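Local coordinates for SnoaL-like domain-containing protein (Kribbella flavida, PDB 4LMI) that is of unknown function but belongs to the SnoaL-like family and is a putative ketosteroid isomerase, at the interface of chains A and B. Residues are numbered along the deposited sequence; one frame, centred on the assembly and turned at random. Chains: chain A/B, Uncharacterized protein.

The interface of chains A and B. Residues chain A 40, 42-43, 45-47, 109, 111; chain B 71, 93, 129-132, 134, 136.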
# COMPACT_ATOMS: atom_id res chain seq x y z
N GLU A 40 5.85 0.02 -12.49
CA GLU A 40 5.27 -1.32 -12.50
C GLU A 40 3.85 -1.31 -11.97
O GLU A 40 3.55 -0.62 -10.99
CB GLU A 40 6.12 -2.31 -11.70
CG GLU A 40 7.36 -2.80 -12.43
CD GLU A 40 8.06 -3.95 -11.73
OE1 GLU A 40 8.07 -3.97 -10.48
OE2 GLU A 40 8.60 -4.84 -12.43
N PRO A 42 2.20 -4.43 -10.69
CA PRO A 42 2.39 -5.87 -10.46
C PRO A 42 1.15 -6.73 -10.70
O PRO A 42 1.28 -7.87 -11.16
CB PRO A 42 2.83 -5.93 -8.99
CG PRO A 42 3.53 -4.63 -8.78
CD PRO A 42 2.70 -3.63 -9.55
N GLN A 43 -0.04 -6.19 -10.42
CA GLN A 43 -1.30 -6.93 -10.62
C GLN A 43 -1.55 -7.35 -12.07
O GLN A 43 -2.20 -8.36 -12.32
CB GLN A 43 -2.49 -6.11 -10.14
CG GLN A 43 -2.65 -6.02 -8.63
CD GLN A 43 -3.55 -4.87 -8.24
OE1 GLN A 43 -3.12 -3.71 -8.22
NE2 GLN A 43 -4.81 -5.17 -7.94
N SER A 45 1.08 -7.43 -14.36
CA SER A 45 2.41 -7.74 -14.90
C SER A 45 2.83 -6.76 -16.01
O SER A 45 3.40 -7.16 -17.03
CB SER A 45 2.50 -9.19 -15.38
OG SER A 45 2.32 -10.10 -14.31
N GLU A 46 2.52 -5.48 -15.82
CA GLU A 46 2.91 -4.44 -16.77
C GLU A 46 4.09 -3.64 -16.24
O GLU A 46 4.17 -3.34 -15.05
CB GLU A 46 1.74 -3.49 -17.06
CG GLU A 46 0.64 -4.08 -17.91
CD GLU A 46 -0.54 -3.15 -18.05
OE1 GLU A 46 -0.86 -2.75 -19.18
OE2 GLU A 46 -1.15 -2.80 -17.01
N ARG A 47 5.00 -3.31 -17.15
CA ARG A 47 6.13 -2.45 -16.85
C ARG A 47 6.26 -1.38 -17.92
O ARG A 47 6.13 -1.67 -19.12
CB ARG A 47 7.41 -3.28 -16.75
CG ARG A 47 8.66 -2.47 -16.44
CD ARG A 47 9.89 -3.36 -16.41
NE ARG A 47 9.84 -4.32 -15.31
CZ ARG A 47 10.72 -5.31 -15.13
NH1 ARG A 47 11.72 -5.49 -15.98
NH2 ARG A 47 10.58 -6.13 -14.09
N THR A 109 5.80 1.81 -8.11
CA THR A 109 5.06 0.56 -8.09
C THR A 109 3.64 0.86 -7.63
O THR A 109 3.43 1.27 -6.48
CB THR A 109 5.73 -0.47 -7.15
OG1 THR A 109 7.11 -0.62 -7.49
CG2 THR A 109 5.04 -1.83 -7.27
N PHE A 111 -0.37 -0.18 -6.87
CA PHE A 111 -1.38 -1.21 -6.60
C PHE A 111 -2.76 -0.55 -6.61
O PHE A 111 -2.93 0.55 -6.08
CB PHE A 111 -1.15 -1.89 -5.25
CG PHE A 111 0.14 -2.64 -5.16
CD1 PHE A 111 0.23 -3.98 -5.56
CD2 PHE A 111 1.29 -2.02 -4.66
CE1 PHE A 111 1.43 -4.67 -5.47
CE2 PHE A 111 2.49 -2.70 -4.57
CZ PHE A 111 2.56 -4.03 -4.97
N ARG B 71 8.45 -5.07 1.57
CA ARG B 71 8.83 -3.69 1.85
C ARG B 71 8.35 -3.35 3.24
O ARG B 71 7.28 -3.82 3.66
CB ARG B 71 8.19 -2.71 0.87
CG ARG B 71 8.48 -2.94 -0.60
CD ARG B 71 7.72 -1.92 -1.43
NE ARG B 71 7.79 -2.17 -2.86
CZ ARG B 71 7.08 -3.08 -3.52
NH1 ARG B 71 6.22 -3.86 -2.87
NH2 ARG B 71 7.23 -3.22 -4.84
N VAL B 93 -0.77 -10.35 -2.88
CA VAL B 93 0.04 -9.30 -2.27
C VAL B 93 -0.83 -8.55 -1.26
O VAL B 93 -2.01 -8.30 -1.49
CB VAL B 93 0.65 -8.34 -3.32
CG1 VAL B 93 1.27 -7.12 -2.65
CG2 VAL B 93 1.70 -9.07 -4.14
N VAL B 129 5.67 -8.48 -18.19
CA VAL B 129 6.72 -9.20 -17.47
C VAL B 129 6.34 -9.21 -15.97
O VAL B 129 5.82 -8.22 -15.47
CB VAL B 129 8.11 -8.55 -17.71
CG1 VAL B 129 8.11 -7.07 -17.32
CG2 VAL B 129 9.22 -9.30 -16.98
N PRO B 130 6.58 -10.34 -15.27
CA PRO B 130 6.30 -10.39 -13.83
C PRO B 130 7.02 -9.29 -13.06
O PRO B 130 8.14 -8.92 -13.41
CB PRO B 130 6.84 -11.76 -13.42
CG PRO B 130 6.77 -12.59 -14.65
CD PRO B 130 7.03 -11.65 -15.79
N ALA B 131 6.37 -8.76 -12.03
CA ALA B 131 6.96 -7.72 -11.21
C ALA B 131 8.17 -8.25 -10.44
O ALA B 131 8.23 -9.44 -10.09
CB ALA B 131 5.93 -7.14 -10.25
N GLU B 132 9.13 -7.37 -10.18
CA GLU B 132 10.39 -7.75 -9.54
C GLU B 132 10.21 -8.37 -8.14
O GLU B 132 10.71 -9.46 -7.88
CB GLU B 132 11.33 -6.54 -9.49
CG GLU B 132 12.78 -6.89 -9.19
CD GLU B 132 13.64 -5.67 -8.93
OE1 GLU B 132 13.08 -4.58 -8.66
OE2 GLU B 132 14.88 -5.79 -9.00
N ASP B 134 6.99 -8.37 -6.23
CA ASP B 134 5.61 -8.70 -5.87
C ASP B 134 5.09 -9.89 -6.66
O ASP B 134 5.04 -9.86 -7.89
CB ASP B 134 4.72 -7.47 -6.07
CG ASP B 134 5.29 -6.23 -5.38
OD1 ASP B 134 5.22 -6.14 -4.14
OD2 ASP B 134 5.82 -5.34 -6.09
N PHE B 136 2.38 -12.52 -7.87
CA PHE B 136 1.03 -13.00 -8.16
C PHE B 136 1.14 -14.33 -8.90
O PHE B 136 0.15 -15.05 -9.07
CB PHE B 136 0.24 -11.96 -8.96
CG PHE B 136 -0.04 -10.69 -8.20
CD1 PHE B 136 0.87 -9.63 -8.22
CD2 PHE B 136 -1.21 -10.54 -7.46
CE1 PHE B 136 0.62 -8.46 -7.52
CE2 PHE B 136 -1.47 -9.37 -6.76
CZ PHE B 136 -0.55 -8.32 -6.79
O HOH W 1 3.46 -9.46 -11.70
O HOH W 2 5.18 -5.72 -13.41
O HOH W 3 8.27 -5.04 -7.93
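In this SnoaL-like, ketosteroid isomerase-type fold the C-terminal tail of chain B crosses to chain A and lies along strands 37-41 and 46-49 and the 3-10 helix 42-44 that joins them, a contact that the two-fold symmetry of the deposited pair repeats with the chains exchanged, and which may reflect a dimer, though the structure alone does not show this. The tail is pinned by its backbone: B:Val129 N donates to A:Ser45 O at 2.9 Å, approaching from above the carbonyl plane. Two residues on, B:Ala131 N meets a water at 3.0 Å in a nearly straight bond (168°), and that water also holds A:Pro42 O and A:Ser45 OG. Beside this seam, A:Arg47, its CG anti to the backbone N (chi1 180°), turns side-on to A:Glu40, whose OE2 takes both NE and NH2, the latter at 2.9 Å. The guanidinium, its rotation fixed by this grip, receives B:Val129 CG1 over the centre of one face, 3.8 Å above the plane. A:Glu40 OE2 also accepts a weak bond from B:Glu132 N, while OE1 reaches B:Asp134 OD2 through a second water. An alanine in place of A:Glu40 would remove the carboxylate and would probably let A:Arg47 swing, loosening the platform under B:Val129. Further along, B:Arg71 grips B:Asp134 end-on, each oxygen using its syn lone pair, with NH2 to OD2 at 2.8 Å (171°). The carboxylate so fixed stands perpendicular to the ring of A:Phe111, whose edge atom CZ lies 3.5 Å from B:Asp134 CG. A:Pro42 CB packs against B:Ala131 CB at 3.6 Å, and one face of the B:Phe136 ring is covered toward its rim by A:Gln43 CA, while CZ lies 3.6 Å from A:Gln43 CG.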